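Local coordinates for single-stranded DNA-binding protein WHY3, chloroplastic (Arabidopsis thaliana, PDB 4KOQ) that binds single-stranded DNA as a homotetramer, keeps the plastid genome stable against illegitimate recombination, and mediates repression of a kinesin gene in the nucleus, at residues Val79-Gly82 / Pro83-Cys87; Ala142-Ala145 / Val146-Ala150. One frame throughout, in Å; residues are numbered along the deposited sequence.

Interaction 1: residues Val79-Gly82 / Pro83-Cys87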
loop_
_atom_site.group_PDB
_atom_site.type_symbol
_atom_site.label_atom_id
_atom_site.label_comp_id
_atom_site.label_asym_id
_atom_site.label_seq_id
_atom_site.Cartn_x
_atom_site.Cartn_y
_atom_site.Cartn_z
ATOM N N VAL A 79 -10.410 6.011 7.199
ATOM C CA VAL A 79 -10.106 4.910 6.296
ATOM C C VAL A 79 -10.852 3.622 6.684
ATOM O O VAL A 79 -10.810 2.651 5.948
ATOM C CB VAL A 79 -8.563 4.550 6.175
ATOM C CG1 VAL A 79 -7.780 5.697 5.584
ATOM C CG2 VAL A 79 -8.007 4.105 7.484
ATOM N N SER A 80 -11.540 3.613 7.807
ATOM C CA SER A 80 -12.286 2.419 8.208
ATOM C C SER A 80 -13.784 2.635 8.257
ATOM O O SER A 80 -14.491 1.800 8.790
ATOM C CB SER A 80 -11.824 1.901 9.574
ATOM O OG SER A 80 -11.917 2.857 10.577
ATOM N N LEU A 81 -14.284 3.737 7.703
ATOM C CA LEU A 81 -15.718 3.976 7.775
ATOM C C LEU A 81 -16.518 2.950 6.979
ATOM O O LEU A 81 -16.230 2.717 5.830
ATOM C CB LEU A 81 -16.039 5.352 7.214
ATOM C CG LEU A 81 -15.702 6.540 8.077
ATOM C CD1 LEU A 81 -16.099 7.837 7.346
ATOM C CD2 LEU A 81 -16.452 6.478 9.435
ATOM N N GLY A 82 -17.553 2.388 7.588
ATOM C CA GLY A 82 -18.521 1.605 6.846
ATOM C C GLY A 82 -19.336 2.497 5.914
ATOM O O GLY A 82 -19.351 3.707 6.082
ATOM N N PRO A 83 -20.027 1.902 4.938
ATOM C CA PRO A 83 -20.825 2.641 3.947
ATOM C C PRO A 83 -21.952 3.495 4.529
ATOM O O PRO A 83 -22.337 4.465 3.887
ATOM C CB PRO A 83 -21.429 1.529 3.076
ATOM C CG PRO A 83 -20.670 0.305 3.403
ATOM C CD PRO A 83 -20.190 0.444 4.797
ATOM N N ARG A 84 -22.455 3.195 5.720
ATOM C CA ARG A 84 -23.534 4.006 6.290
ATOM C C ARG A 84 -23.124 4.655 7.600
ATOM O O ARG A 84 -23.940 5.230 8.316
ATOM C CB ARG A 84 -24.785 3.147 6.432
ATOM C CG ARG A 84 -24.996 2.287 5.174
ATOM C CD ARG A 84 -26.442 1.897 4.951
ATOM N NE ARG A 84 -27.043 1.249 6.114
ATOM C CZ ARG A 84 -28.088 1.717 6.797
ATOM N NH1 ARG A 84 -28.550 1.033 7.835
ATOM N NH2 ARG A 84 -28.682 2.857 6.459
ATOM N N GLU A 85 -21.823 4.604 7.869
ATOM C CA GLU A 85 -21.279 5.108 9.099
ATOM C C GLU A 85 -20.835 6.570 8.953
ATOM O O GLU A 85 -20.333 6.966 7.898
ATOM C CB GLU A 85 -20.080 4.239 9.509
ATOM C CG GLU A 85 -19.565 4.528 10.906
ATOM C CD GLU A 85 -18.423 3.591 11.334
ATOM O OE1 GLU A 85 -17.919 2.793 10.510
ATOM O OE2 GLU A 85 -18.034 3.670 12.510
ATOM N N SER A 86 -21.005 7.336 10.021
ATOM C CA SER A 86 -20.498 8.695 10.098
ATOM C C SER A 86 -19.462 8.778 11.177
ATOM O O SER A 86 -19.398 7.907 12.050
ATOM C CB SER A 86 -21.649 9.685 10.347
ATOM O OG SER A 86 -22.021 9.726 11.727
ATOM N N CYS A 87 -18.594 9.776 11.095
ATOM C CA CYS A 87 -17.713 10.074 12.194
ATOM C C CYS A 87 -17.705 11.584 12.452
ATOM O O CYS A 87 -18.009 12.385 11.569
ATOM C CB CYS A 87 -16.291 9.538 11.930
ATOM S SG CYS A 87 -15.504 10.221 10.518
#
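G82 and E85 close a type I beta turn, in which E85 N donates to G82 O at 3.2 Å, with P83 and R84 at the corner. The side chain of E85 then reaches back over the turn. Its CG lies anti to the backbone N (chi1 -170°) and the chain beyond is extended, which carries the carboxylate to the start of the turn. There E85 OE1 accepts the N-H of G82, 3.0 Å from G82 N. This bond is almost perfectly straight (178°) and uses the anti lone pair, the one away from OE2. G82 and E85 are thus joined twice, once through the backbone and once through the carboxylate. L81 lies beside this arrangement. The L81 side chain crosses that of E85 at a slant, its CD2 4.0 Å from E85 CG. The same methyl meets C87 CB at 4.0 Å, and C87 SG stands 4.0 Å from L81 CD1. L81 and C87 also both pack on V109 of strand 103-111. R118 adds bonds to G82 O and E85 O from the same chain. The loop joins helix 72-79 to strand 87-91 of the Whirly domain, and at C87 the chain enters the sheet by pairing with V109. E85 OE1 has a second partner, as it forms a salt bridge with K141 of the second subunit. One carboxylate oxygen therefore serves both the turn and the subunit interface. The lysine would probably favour the charged form of E85, and the bond to G82 N is likely to limit how far the carboxylate can swing away from that lysine.

Interaction 2: residues Ala142-Ala145 / Val146-Ala150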
loop_
_atom_site.group_PDB
_atom_site.type_symbol
_atom_site.label_atom_id
_atom_site.label_comp_id
_atom_site.label_asym_id
_atom_site.label_seq_id
_atom_site.Cartn_x
_atom_site.Cartn_y
_atom_site.Cartn_z
ATOM N N ALA A 142 -15.565 8.440 -5.843
ATOM C CA ALA A 142 -14.262 8.426 -6.524
ATOM C C ALA A 142 -13.259 9.346 -5.849
ATOM O O ALA A 142 -12.104 8.998 -5.649
ATOM C CB ALA A 142 -14.430 8.832 -7.948
ATOM N N GLU A 143 -13.711 10.530 -5.459
ATOM C CA GLU A 143 -12.836 11.472 -4.752
ATOM C C GLU A 143 -12.480 10.932 -3.373
ATOM O O GLU A 143 -11.340 11.052 -2.911
ATOM C CB GLU A 143 -13.512 12.864 -4.640
ATOM C CG GLU A 143 -13.592 13.608 -5.948
ATOM C CD GLU A 143 -14.662 14.706 -5.993
ATOM O OE1 GLU A 143 -15.589 14.737 -5.147
ATOM O OE2 GLU A 143 -14.549 15.552 -6.891
ATOM N N PHE A 144 -13.433 10.311 -2.707
ATOM C CA PHE A 144 -13.165 9.746 -1.398
ATOM C C PHE A 144 -12.174 8.589 -1.526
ATOM O O PHE A 144 -11.319 8.384 -0.660
ATOM C CB PHE A 144 -14.463 9.343 -0.677
ATOM C CG PHE A 144 -14.271 9.049 0.778
ATOM C CD1 PHE A 144 -13.997 10.082 1.663
ATOM C CD2 PHE A 144 -14.381 7.773 1.265
ATOM C CE1 PHE A 144 -13.779 9.809 3.037
ATOM C CE2 PHE A 144 -14.183 7.501 2.636
ATOM C CZ PHE A 144 -13.888 8.534 3.503
ATOM N N ALA A 145 -12.262 7.813 -2.609
ATOM C CA ALA A 145 -11.308 6.720 -2.824
ATOM C C ALA A 145 -9.852 7.206 -2.979
ATOM O O ALA A 145 -8.904 6.524 -2.530
ATOM C CB ALA A 145 -11.711 5.854 -4.088
ATOM N N VAL A 146 -9.694 8.351 -3.623
ATOM C CA VAL A 146 -8.400 8.999 -3.762
ATOM C C VAL A 146 -7.901 9.318 -2.348
ATOM O O VAL A 146 -6.743 9.054 -2.015
ATOM C CB VAL A 146 -8.483 10.276 -4.566
ATOM C CG1 VAL A 146 -7.145 11.049 -4.554
ATOM C CG2 VAL A 146 -8.854 9.962 -6.016
ATOM N N LEU A 147 -8.760 9.921 -1.531
ATOM C CA LEU A 147 -8.371 10.184 -0.113
ATOM C C LEU A 147 -7.988 8.943 0.660
ATOM O O LEU A 147 -6.958 8.923 1.358
ATOM C CB LEU A 147 -9.474 10.951 0.637
ATOM C CG LEU A 147 -9.884 12.286 0.052
ATOM C CD1 LEU A 147 -10.937 13.020 0.912
ATOM C CD2 LEU A 147 -8.677 13.183 -0.187
ATOM N N ILE A 148 -8.791 7.894 0.570
ATOM C CA ILE A 148 -8.419 6.646 1.225
ATOM C C ILE A 148 -7.042 6.143 0.793
ATOM O O ILE A 148 -6.221 5.735 1.640
ATOM C CB ILE A 148 -9.478 5.534 1.028
ATOM C CG1 ILE A 148 -10.814 5.920 1.652
ATOM C CG2 ILE A 148 -8.996 4.231 1.651
ATOM C CD1 ILE A 148 -11.928 4.958 1.250
ATOM N N SER A 149 -6.770 6.146 -0.508
ATOM C CA SER A 149 -5.459 5.729 -0.971
ATOM C C SER A 149 -4.342 6.620 -0.420
ATOM O O SER A 149 -3.334 6.117 0.097
ATOM C CB SER A 149 -5.428 5.647 -2.501
ATOM O OG SER A 149 -4.117 5.510 -3.040
ATOM N N ALA A 150 -4.531 7.953 -0.500
ATOM C CA ALA A 150 -3.535 8.903 -0.034
ATOM C C ALA A 150 -3.340 8.800 1.486
ATOM O O ALA A 150 -2.218 8.913 1.971
ATOM C CB ALA A 150 -3.944 10.337 -0.407
#
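F144 has CG anti to its own N (chi1 -167°), while I148 has CG1 anti to its carbonyl carbon (chi1 -63°), and these two settings bring the phenyl ring and the isoleucine tip together one helical turn apart. I148 CD1 meets the CD2-CE2 bond of the ring obliquely, 3.7 Å from F144 CE2 and equally near CD2. L147 reaches the other ortho carbon more loosely, with its CD1 4.3 Å from F144 CD1. Beneath them runs regular alpha-helical bonding, i to i+4. I148 N donates to F144 O at 2.9 Å. S149 N bonds to A145 O at 3.0 Å. The V146 N to A142 O bond is longer, at 3.2 Å.

The segment is the start of helix 141-158, which lies against the sheets. F144 and L147 both pack on F120 of strand 117-126, and V146 and L147 on H13 of strand 9-16. With an alanine here in place of F144, a gap would probably open against F120 and the end of I148 would lose its aromatic neighbour. E143 OE1 forms a salt bridge with K17 NZ and a hydrogen bond with T140 N. K17 opens the region 17-22, probably required for single-stranded DNA binding, as in relatives. A145 and V146 pack on G76 and V72 of the third subunit. Mostly apolar packing, with the E143-K17 salt bridge at its start, is consistent with a helix held between its own sheets and the tetramer interface.

From the N terminus, the chain runs through strands 9-16 to 59-70 and helix 72-79 before reaching interaction 1. This closes the loop into strand 87-91. Strands 103-111, 117-126 and 131-140 follow, and helix 141-158 then carries interaction 2. The two are local and in series, so neither nests in nor crosses the other. Their centres lie about 14 Å apart. They touch lightly, with V79 CG1 4.2 Å from I148 O. R118 joins them, bonding the loop and packing against F144. Between subunits the same regions meet again: V79 and S80 pack on A145 of the second subunit, tying loop to helix across the tetramer.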